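Designed Anbu Protein (Synthetic construct, PDB 5LOY) is a consensus-designed Anbu (ancestral beta subunit) protein of the proteasome family that builds helical assemblies and is probably a peptide hydrolase of the N-terminal nucleophile class. Local coordinates at residues 6-10 with 11-15; 153-156 with 157-161. All coordinates share one frame; numbering follows the deposited sequence.

Both contacts are local, one a tight beta hairpin and the other a single short helix with its exit, yet they meet through their apolar faces. Their centres lie about 13 Å apart. In contact 1, Ile6 and Leu8 stand on the face of strand 2-8 that receives Leu156 and Ile160 of contact 2: Ile6 CG2 comes to 3.8 Å from Ile160 CG2, and Ile6 CD1 to 4.1 Å from Leu156 CD2. Helix 166-183 packs on side chains of both contacts. Lys153, Pro154, Ile155, Asp157 and Arg158 also reach the second subunit, whereas no other chain of the assembly touches contact 1.

Contact 1 (6-10 with 11-15); sequences IRLDE and GLVFA
Arg7 swings its CG to the far side from the backbone N (chi1 -169°) and runs past Leu12, whose CG stands beside its backbone N (chi1 -58°) and turns CD2 toward the neighbouring strand. Arg7 CG and Leu12 CD2 meet at 3.7 Å, methylene against methyl, the two side chains crossing at a slant. The arginine's polar end travels on to the carbonyl of Pro123. On the other face, Ile6 and Val13 pair at their branch points, CB to CB 4.3 Å, and Leu8 CD1 reaches Val13 CG2 at 4.2 Å; Leu8 and Val13 rest on Ala169 of helix 166-183. At the start of a proteasome-type fold, these residues form an antiparallel beta hairpin whose two-residue loop, Asp9-Glu10, makes a type I turn from Leu8 to Gly11. Ile6 and Val13 exchange two backbone hydrogen bonds, as do Leu8 and Gly11. Leu8 N to Gly11 O is short at 2.9 Å and nearly straight, but Gly11 N approaches Leu8 O from above the carbonyl plane, 68° out of it, at 3.1 Å. At the backbone angles of Gly11 a side chain would collide with the carbonyl O of Glu10. Leu12 CA adds a C-H...O contact to Ile6 O at 3.3 Å.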
ATOM      1  N   ILE A   6     -11.920   9.364  -9.798  1.00 31.19           N
ATOM      2  CA  ILE A   6     -11.249  10.662  -9.554  1.00 32.38           C
ATOM      3  C   ILE A   6     -12.121  11.778 -10.025  1.00 33.28           C
ATOM      4  O   ILE A   6     -12.679  11.710 -11.095  1.00 35.77           O
ATOM      5  CB  ILE A   6      -9.915  10.781 -10.299  1.00 32.58           C
ATOM      6  CG1 ILE A   6      -9.010   9.623  -9.958  1.00 32.49           C
ATOM      7  CG2 ILE A   6      -9.185  12.049  -9.908  1.00 34.04           C
ATOM      8  CD1 ILE A   6      -7.739   9.625 -10.769  1.00 32.69           C
ATOM      9  N   ARG A   7     -12.208  12.832  -9.238  1.00 36.04           N
ATOM     10  CA  ARG A   7     -13.048  13.977  -9.561  1.00 38.59           C
ATOM     11  C   ARG A   7     -12.256  15.296  -9.675  1.00 40.55           C
ATOM     12  O   ARG A   7     -11.551  15.689  -8.758  1.00 42.76           O
ATOM     13  CB  ARG A   7     -14.086  14.116  -8.480  1.00 40.94           C
ATOM     14  CG  ARG A   7     -15.169  15.109  -8.838  1.00 47.03           C
ATOM     15  CD  ARG A   7     -15.701  15.752  -7.592  1.00 50.87           C
ATOM     16  NE  ARG A   7     -16.896  16.527  -7.868  1.00 55.85           N
ATOM     17  CZ  ARG A   7     -17.355  17.499  -7.070  1.00 59.42           C
ATOM     18  NH1 ARG A   7     -16.714  17.816  -5.940  1.00 56.14           N
ATOM     19  NH2 ARG A   7     -18.456  18.165  -7.416  1.00 61.35           N
ATOM     20  N   LEU A   8     -12.397  15.988 -10.798  1.00 43.06           N
ATOM     21  CA  LEU A   8     -11.626  17.191 -11.096  1.00 44.32           C
ATOM     22  C   LEU A   8     -12.542  18.285 -11.575  1.00 45.83           C
ATOM     23  O   LEU A   8     -13.671  18.025 -11.976  1.00 43.96           O
ATOM     24  CB  LEU A   8     -10.627  16.876 -12.200  1.00 46.14           C
ATOM     25  CG  LEU A   8      -9.929  15.541 -11.970  1.00 46.18           C
ATOM     26  CD1 LEU A   8      -9.621  14.870 -13.278  1.00 49.00           C
ATOM     27  CD2 LEU A   8      -8.692  15.733 -11.141  1.00 46.83           C
ATOM     28  N   ASP A   9     -12.054  19.517 -11.559  1.00 47.99           N
ATOM     29  CA  ASP A   9     -12.825  20.622 -12.101  1.00 51.09           C
ATOM     30  C   ASP A   9     -13.214  20.333 -13.541  1.00 49.81           C
ATOM     31  O   ASP A   9     -14.344  20.598 -13.940  1.00 48.93           O
ATOM     32  CB  ASP A   9     -12.049  21.949 -12.018  1.00 56.75           C
ATOM     33  CG  ASP A   9     -11.918  22.480 -10.575  1.00 62.70           C
ATOM     34  OD1 ASP A   9     -12.502  21.875  -9.635  1.00 63.21           O
ATOM     35  OD2 ASP A   9     -11.206  23.501 -10.375  1.00 70.29           O
ATOM     36  N   GLU A  10     -12.291  19.752 -14.305  1.00 48.81           N
ATOM     37  CA  GLU A  10     -12.508  19.455 -15.727  1.00 50.11           C
ATOM     38  C   GLU A  10     -13.452  18.269 -16.011  1.00 46.37           C
ATOM     39  O   GLU A  10     -13.891  18.118 -17.139  1.00 45.63           O
ATOM     40  CB  GLU A  10     -11.154  19.166 -16.414  1.00 54.72           C
ATOM     41  CG  GLU A  10     -10.342  20.382 -16.867  1.00 58.68           C
ATOM     42  CD  GLU A  10      -9.036  20.017 -17.620  1.00 63.01           C
ATOM     43  OE1 GLU A  10      -8.854  18.844 -18.082  1.00 61.24           O
ATOM     44  OE2 GLU A  10      -8.159  20.922 -17.760  1.00 66.87           O
ATOM     45  N   GLY A  11     -13.722  17.410 -15.016  1.00 43.65           N
ATOM     46  CA  GLY A  11     -14.495  16.177 -15.231  1.00 42.90           C
ATOM     47  C   GLY A  11     -14.195  15.005 -14.287  1.00 41.48           C
ATOM     48  O   GLY A  11     -13.920  15.206 -13.128  1.00 40.97           O
ATOM     49  N   LEU A  12     -14.311  13.773 -14.787  1.00 41.67           N
ATOM     50  CA  LEU A  12     -14.123  12.554 -13.987  1.00 39.41           C
ATOM     51  C   LEU A  12     -13.273  11.536 -14.737  1.00 36.83           C
ATOM     52  O   LEU A  12     -13.333  11.440 -15.970  1.00 36.90           O
ATOM     53  CB  LEU A  12     -15.458  11.886 -13.694  1.00 41.30           C
ATOM     54  CG  LEU A  12     -16.548  12.663 -12.964  1.00 45.73           C
ATOM     55  CD1 LEU A  12     -17.916  12.035 -13.193  1.00 46.71           C
ATOM     56  CD2 LEU A  12     -16.256  12.723 -11.471  1.00 44.74           C
ATOM     57  N   VAL A  13     -12.532  10.740 -13.981  1.00 33.38           N
ATOM     58  CA  VAL A  13     -11.761   9.631 -14.529  1.00 33.32           C
ATOM     59  C   VAL A  13     -12.018   8.355 -13.707  1.00 31.47           C
ATOM     60  O   VAL A  13     -11.963   8.387 -12.477  1.00 32.41           O
ATOM     61  CB  VAL A  13     -10.267   9.942 -14.455  1.00 33.90           C
ATOM     62  CG1 VAL A  13      -9.453   8.752 -14.937  1.00 34.33           C
ATOM     63  CG2 VAL A  13      -9.938  11.174 -15.268  1.00 35.34           C
ATOM     64  N   PHE A  14     -12.297   7.255 -14.379  1.00 30.02           N
ATOM     65  CA  PHE A  14     -12.547   5.976 -13.718  1.00 29.27           C
ATOM     66  C   PHE A  14     -11.663   4.906 -14.298  1.00 29.69           C
ATOM     67  O   PHE A  14     -11.498   4.829 -15.523  1.00 30.53           O
ATOM     68  CB  PHE A  14     -13.987   5.512 -13.935  1.00 29.72           C
ATOM     69  CG  PHE A  14     -15.023   6.493 -13.476  1.00 30.06           C
ATOM     70  CD1 PHE A  14     -15.483   6.459 -12.188  1.00 29.99           C
ATOM     71  CD2 PHE A  14     -15.585   7.410 -14.363  1.00 31.34           C
ATOM     72  CE1 PHE A  14     -16.462   7.342 -11.766  1.00 30.66           C
ATOM     73  CE2 PHE A  14     -16.572   8.282 -13.954  1.00 31.66           C
ATOM     74  CZ  PHE A  14     -17.007   8.249 -12.649  1.00 31.54           C
ATOM     75  N   ALA A  15     -11.132   4.038 -13.438  1.00 29.25           N
ATOM     76  CA  ALA A  15     -10.349   2.906 -13.915  1.00 30.37           C
ATOM     77  C   ALA A  15     -10.557   1.688 -13.052  1.00 29.74           C
ATOM     78  O   ALA A  15     -10.717   1.802 -11.836  1.00 30.96           O
ATOM     79  CB  ALA A  15      -8.882   3.279 -13.936  1.00 30.83           C
TER

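Contact 2 (153-156 with 157-161); sequences KPIL and DRVIT
Lys153 NZ and Asp157 OD2 form a salt bridge of 3.0 Å one helical turn apart, OD2 accepting through its syn lone pair, on the side of OD1. The lysine chain is extended until its last torsion, where a bend (chi4 -86°) brings NZ round to the carboxylate; on the way CG passes OD2 at 3.5 Å. Along the helix and into its exit, Ile155 CD1 lies beside Val159 CG2 at 4.1 Å and Leu156 CD2 beside Ile160 CG1 at 4.0 Å, each pair pointing the same way. Behind these side chains runs the i to i+4 ladder of an alpha helix, beginning with Asp157 N to Lys153 O at 2.9 Å and ending with Ile160 N to Leu156 O. Ile160 is the first residue to leave helical angles, and a water joins its carbonyl to that of Leu156, the latter bond being weak. Further out, Leu156 packs on Phe143 and Cys172, while Ser183 of the second subunit bonds to both salt-bridge partners, its OG to Asp157 OD2 and its carbonyl to Lys153 NZ. Replacing Lys153 with an alanine would probably strip Asp157 of its charged partner within the helix and Ser183 O of the second subunit of a donor. Arg158 NH2 and Asp178 of that subunit make an ionic link between chains, while the Lys153-Asp157 bridge probably holds both groups in place for their hydrogen bonds to Ser183.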
ATOM      1  N   LYS A 153      -2.141   4.229  -3.597  1.00 29.82           N
ATOM      2  CA  LYS A 153      -2.559   5.489  -3.007  1.00 30.39           C
ATOM      3  C   LYS A 153      -1.481   6.602  -3.035  1.00 31.00           C
ATOM      4  O   LYS A 153      -1.813   7.757  -3.272  1.00 32.96           O
ATOM      5  CB  LYS A 153      -3.051   5.281  -1.583  1.00 31.73           C
ATOM      6  CG  LYS A 153      -3.713   6.502  -0.951  1.00 33.02           C
ATOM      7  CD  LYS A 153      -4.230   6.145   0.446  1.00 34.92           C
ATOM      8  CE  LYS A 153      -5.202   7.177   1.048  1.00 35.67           C
ATOM      9  NZ  LYS A 153      -4.494   8.279   1.751  1.00 36.91           N
ATOM     10  N   PRO A 154      -0.210   6.274  -2.755  1.00 31.65           N
ATOM     11  CA  PRO A 154       0.782   7.348  -2.636  1.00 32.48           C
ATOM     12  C   PRO A 154       0.924   8.241  -3.858  1.00 33.35           C
ATOM     13  O   PRO A 154       0.977   9.448  -3.731  1.00 32.76           O
ATOM     14  CB  PRO A 154       2.068   6.593  -2.370  1.00 33.00           C
ATOM     15  CG  PRO A 154       1.607   5.394  -1.603  1.00 34.33           C
ATOM     16  CD  PRO A 154       0.338   4.986  -2.294  1.00 32.96           C
ATOM     17  N   ILE A 155       0.921   7.662  -5.047  1.00 35.40           N
ATOM     18  CA  ILE A 155       1.049   8.473  -6.248  1.00 34.61           C
ATOM     19  C   ILE A 155      -0.173   9.367  -6.460  1.00 34.50           C
ATOM     20  O   ILE A 155      -0.040  10.502  -6.904  1.00 35.04           O
ATOM     21  CB  ILE A 155       1.380   7.609  -7.499  1.00 34.59           C
ATOM     22  CG1 ILE A 155       1.755   8.509  -8.680  1.00 35.19           C
ATOM     23  CG2 ILE A 155       0.234   6.700  -7.893  1.00 34.57           C
ATOM     24  CD1 ILE A 155       3.023   9.294  -8.433  1.00 35.27           C
ATOM     25  N   LEU A 156      -1.359   8.848  -6.165  1.00 36.13           N
ATOM     26  CA  LEU A 156      -2.591   9.645  -6.252  1.00 35.49           C
ATOM     27  C   LEU A 156      -2.556  10.783  -5.244  1.00 35.98           C
ATOM     28  O   LEU A 156      -2.947  11.898  -5.564  1.00 39.33           O
ATOM     29  CB  LEU A 156      -3.834   8.773  -6.017  1.00 34.58           C
ATOM     30  CG  LEU A 156      -4.062   7.743  -7.121  1.00 35.92           C
ATOM     31  CD1 LEU A 156      -4.933   6.574  -6.688  1.00 36.18           C
ATOM     32  CD2 LEU A 156      -4.664   8.402  -8.338  1.00 37.50           C
ATOM     33  N   ASP A 157      -2.094  10.530  -4.024  1.00 35.40           N
ATOM     34  CA  ASP A 157      -1.951  11.630  -3.053  1.00 37.09           C
ATOM     35  C   ASP A 157      -0.956  12.705  -3.532  1.00 36.04           C
ATOM     36  O   ASP A 157      -1.150  13.869  -3.281  1.00 35.28           O
ATOM     37  CB  ASP A 157      -1.515  11.125  -1.664  1.00 39.03           C
ATOM     38  CG  ASP A 157      -2.669  10.514  -0.838  1.00 41.95           C
ATOM     39  OD1 ASP A 157      -3.849  10.906  -1.036  1.00 43.24           O
ATOM     40  OD2 ASP A 157      -2.382   9.629   0.020  1.00 42.78           O
ATOM     41  N   ARG A 158       0.119  12.303  -4.198  1.00 37.38           N
ATOM     42  CA  ARG A 158       1.143  13.257  -4.615  1.00 39.88           C
ATOM     43  C   ARG A 158       0.665  14.158  -5.726  1.00 39.48           C
ATOM     44  O   ARG A 158       1.012  15.319  -5.743  1.00 40.57           O
ATOM     45  CB  ARG A 158       2.420  12.553  -5.093  1.00 42.50           C
ATOM     46  CG  ARG A 158       3.293  11.975  -3.981  1.00 46.45           C
ATOM     47  CD  ARG A 158       4.489  11.204  -4.555  1.00 47.88           C
ATOM     48  NE  ARG A 158       5.212  10.422  -3.558  1.00 47.48           N
ATOM     49  CZ  ARG A 158       6.150  10.904  -2.746  1.00 45.53           C
ATOM     50  NH1 ARG A 158       6.499  12.197  -2.793  1.00 44.15           N
ATOM     51  NH2 ARG A 158       6.750  10.078  -1.885  1.00 42.96           N
ATOM     52  N   VAL A 159      -0.131  13.628  -6.639  1.00 37.44           N
ATOM     53  CA  VAL A 159      -0.443  14.323  -7.889  1.00 39.05           C
ATOM     54  C   VAL A 159      -1.840  14.973  -7.953  1.00 38.20           C
ATOM     55  O   VAL A 159      -1.969  16.109  -8.411  1.00 44.27           O
ATOM     56  CB  VAL A 159      -0.265  13.353  -9.078  1.00 38.65           C
ATOM     57  CG1 VAL A 159      -0.682  13.999 -10.377  1.00 41.74           C
ATOM     58  CG2 VAL A 159       1.179  12.917  -9.172  1.00 39.53           C
ATOM     59  N   ILE A 160      -2.880  14.283  -7.507  1.00 35.49           N
ATOM     60  CA  ILE A 160      -4.242  14.719  -7.796  1.00 35.62           C
ATOM     61  C   ILE A 160      -4.676  15.931  -6.981  1.00 36.77           C
ATOM     62  O   ILE A 160      -4.620  15.912  -5.767  1.00 36.68           O
ATOM     63  CB  ILE A 160      -5.279  13.617  -7.552  1.00 34.80           C
ATOM     64  CG1 ILE A 160      -4.953  12.342  -8.370  1.00 34.55           C
ATOM     65  CG2 ILE A 160      -6.670  14.122  -7.899  1.00 35.50           C
ATOM     66  CD1 ILE A 160      -4.904  12.509  -9.876  1.00 34.07           C
ATOM     67  N   THR A 161      -5.094  16.986  -7.679  1.00 38.80           N
ATOM     68  CA  THR A 161      -5.785  18.115  -7.083  1.00 40.53           C
ATOM     69  C   THR A 161      -6.962  18.429  -7.989  1.00 42.91           C
ATOM     70  O   THR A 161      -7.021  17.946  -9.123  1.00 43.01           O
ATOM     71  CB  THR A 161      -4.900  19.394  -6.991  1.00 42.52           C
ATOM     72  OG1 THR A 161      -4.790  20.021  -8.280  1.00 43.57           O
ATOM     73  CG2 THR A 161      -3.514  19.091  -6.423  1.00 39.62           C
TER
HETATM   74  O   HOH W   1      -5.199  13.920  -4.067  1.00 46.89           O